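Local coordinates for protein ubiquinone biosynthesis accessory factor UbiJ (Escherichia coli, PDB 6H6N) that binds hydrophobic intermediates of ubiquinone biosynthesis through its SCP2 domain and is essential for the stability of the multi-enzyme Ubi complex, at residues A[78-83]-A[107-112]. Numbering follows the deposited sequence.
With CA (calcium ion), chain D.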
loop_
_atom_site.group_PDB
_atom_site.type_symbol
_atom_site.label_atom_id
_atom_site.label_comp_id
_atom_site.label_asym_id
_atom_site.label_seq_id
_atom_site.Cartn_x
_atom_site.Cartn_y
_atom_site.Cartn_z
ATOM N N ALA A 78 22.311 4.766 -0.079
ATOM C CA ALA A 78 21.484 3.886 -0.899
ATOM C C ALA A 78 22.231 3.655 -2.193
ATOM O O ALA A 78 22.886 4.566 -2.707
ATOM C CB ALA A 78 20.114 4.494 -1.172
ATOM N N ASP A 79 22.158 2.430 -2.712
ATOM C CA ASP A 79 22.835 2.072 -3.961
ATOM C C ASP A 79 22.053 2.553 -5.181
ATOM O O ASP A 79 22.628 2.780 -6.238
ATOM C CB ASP A 79 23.054 0.575 -4.012
ATOM C CG ASP A 79 23.929 0.086 -2.873
ATOM O OD1 ASP A 79 25.098 0.534 -2.784
ATOM O OD2 ASP A 79 23.448 -0.748 -2.073
ATOM N N CYS A 80 20.744 2.770 -4.994
ATOM C CA CYS A 80 19.830 3.261 -5.994
ATOM C C CYS A 80 18.703 3.973 -5.280
ATOM O O CYS A 80 18.269 3.528 -4.211
ATOM C CB CYS A 80 19.311 2.104 -6.851
ATOM S SG CYS A 80 18.222 2.608 -8.215
ATOM N N THR A 81 18.262 5.099 -5.848
ATOM C CA THR A 81 17.133 5.891 -5.349
ATOM C C THR A 81 16.184 6.128 -6.521
ATOM O O THR A 81 16.626 6.567 -7.601
ATOM C CB THR A 81 17.554 7.191 -4.640
ATOM O OG1 THR A 81 18.435 6.875 -3.567
ATOM C CG2 THR A 81 16.349 7.973 -4.079
ATOM N N VAL A 82 14.902 5.765 -6.326
ATOM C CA VAL A 82 13.846 5.910 -7.304
ATOM C C VAL A 82 12.784 6.875 -6.775
ATOM O O VAL A 82 12.421 6.817 -5.582
ATOM C CB VAL A 82 13.264 4.559 -7.832
ATOM C CG1 VAL A 82 14.359 3.668 -8.433
ATOM C CG2 VAL A 82 12.495 3.804 -6.756
ATOM N N ILE A 83 12.358 7.817 -7.643
ATOM C CA ILE A 83 11.342 8.826 -7.339
ATOM C C ILE A 83 10.255 8.712 -8.388
ATOM O O ILE A 83 10.524 8.781 -9.596
ATOM C CB ILE A 83 11.915 10.265 -7.221
ATOM C CG1 ILE A 83 13.143 10.300 -6.278
ATOM C CG2 ILE A 83 10.831 11.273 -6.748
ATOM C CD1 ILE A 83 14.379 10.915 -6.843
ATOM N N LEU A 107 9.611 7.943 -13.906
ATOM C CA LEU A 107 10.430 7.300 -12.907
ATOM C C LEU A 107 11.812 7.959 -12.973
ATOM O O LEU A 107 12.476 7.899 -14.011
ATOM C CB LEU A 107 10.512 5.783 -13.152
ATOM C CG LEU A 107 11.234 4.961 -12.064
ATOM C CD1 LEU A 107 10.398 4.835 -10.821
ATOM C CD2 LEU A 107 11.480 3.578 -12.539
ATOM N N GLU A 108 12.211 8.626 -11.884
ATOM C CA GLU A 108 13.511 9.297 -11.765
ATOM C C GLU A 108 14.440 8.354 -11.026
ATOM O O GLU A 108 14.085 7.823 -9.966
ATOM C CB GLU A 108 13.394 10.596 -10.966
ATOM C CG GLU A 108 12.591 11.724 -11.577
ATOM C CD GLU A 108 12.474 12.893 -10.610
ATOM O OE1 GLU A 108 13.530 13.329 -10.099
ATOM O OE2 GLU A 108 11.340 13.369 -10.354
ATOM N N VAL A 109 15.626 8.136 -11.591
ATOM C CA VAL A 109 16.619 7.225 -11.019
ATOM C C VAL A 109 17.931 7.945 -10.695
ATOM O O VAL A 109 18.525 8.587 -11.560
ATOM C CB VAL A 109 16.871 5.961 -11.901
ATOM C CG1 VAL A 109 17.686 4.925 -11.148
ATOM C CG2 VAL A 109 15.562 5.328 -12.356
ATOM N N GLN A 110 18.390 7.777 -9.451
ATOM C CA GLN A 110 19.674 8.254 -8.948
ATOM C C GLN A 110 20.445 6.998 -8.499
ATOM O O GLN A 110 19.846 6.010 -8.049
ATOM C CB GLN A 110 19.478 9.215 -7.763
ATOM C CG GLN A 110 19.001 10.601 -8.172
ATOM C CD GLN A 110 18.302 11.353 -7.053
ATOM O OE1 GLN A 110 18.355 10.979 -5.872
ATOM N NE2 GLN A 110 17.632 12.444 -7.408
ATOM N N GLY A 111 21.749 7.028 -8.697
ATOM C CA GLY A 111 22.641 5.930 -8.352
ATOM C C GLY A 111 22.719 4.884 -9.435
ATOM O O GLY A 111 22.693 5.204 -10.625
ATOM N N ASP A 112 22.813 3.621 -9.021
ATOM C CA ASP A 112 22.966 2.485 -9.914
ATOM C C ASP A 112 21.627 2.016 -10.470
ATOM O O ASP A 112 20.867 1.349 -9.776
ATOM C CB ASP A 112 23.729 1.342 -9.216
ATOM C CG ASP A 112 24.025 0.138 -10.093
ATOM O OD1 ASP A 112 23.993 0.282 -11.343
ATOM O OD2 ASP A 112 24.322 -0.935 -9.539
HETATM CA CA CA D . 25.634 -0.788 -0.905
HETATM O O HOH W 1 9.437 11.029 -11.054
HETATM O O HOH W 2 24.843 -2.128 0.689
HETATM O O HOH W 3 24.854 0.788 0.562
#
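Thr-81 and Gln-110 pair in the middle of the antiparallel edge that closes the SCP2-domain sheet, where 108-111, the outermost strand on this side, lies along 80-83. Both are hydrogen-bonded through their backbones, as are Ile-83 and Glu-108; Gln-110 N reaches Thr-81 O at 2.8 Å, whereas the return bond from Thr-81 N meets Gln-110 O tilted 33° from the carbonyl plane. One face of the sheet carries Thr-81, Ile-83, Glu-108 and Gln-110. Here the extended Gln-110 chain runs diagonally over the neighbouring strand. Its OE1 lies 4.0 Å from Thr-81 CG2, the methyl set anti to the backbone N, and its NE2 meets Ile-83 CD1 at 3.6 Å. The amide thus rests on aliphatic carbon from two residues. Beside it, the CB atoms of Ile-83 and Glu-108 abut, and a water lies within hydrogen-bonding distance of both Ile-83 O and Glu-108 OE2.

The other face, that of the non-hydrogen-bonded pair Val-82 and Val-109, is apolar and turns toward the helices. Next to this pair, Cys-80 SG, swung anti to its backbone N (chi1 -177°), packs against Val-109 CG1 at 3.8 Å, while the tip of Leu-107, CD1, approaches Val-82 CB. Helix 95-104 backs Leu-107 and Val-109, and helix 113-128 covers Cys-80 and Val-82, so the edge pair is tied into the hydrophobic interior of this lipid-binding domain.

Past the strand pair, Asp-112 N donates to Asp-79 O at 2.9 Å, nearly straight at 170°. Gly-111, at positive phi, brings the chain to this bond just before helix 113-128, whose N-cap is Asp-112, with OD1 accepting from Gln-114 N. The Asp-79 carboxylate is bidentate on a calcium ion, OD1 at 2.4 Å, and its OD2 also accepts a hydrogen bond from Val-47 N.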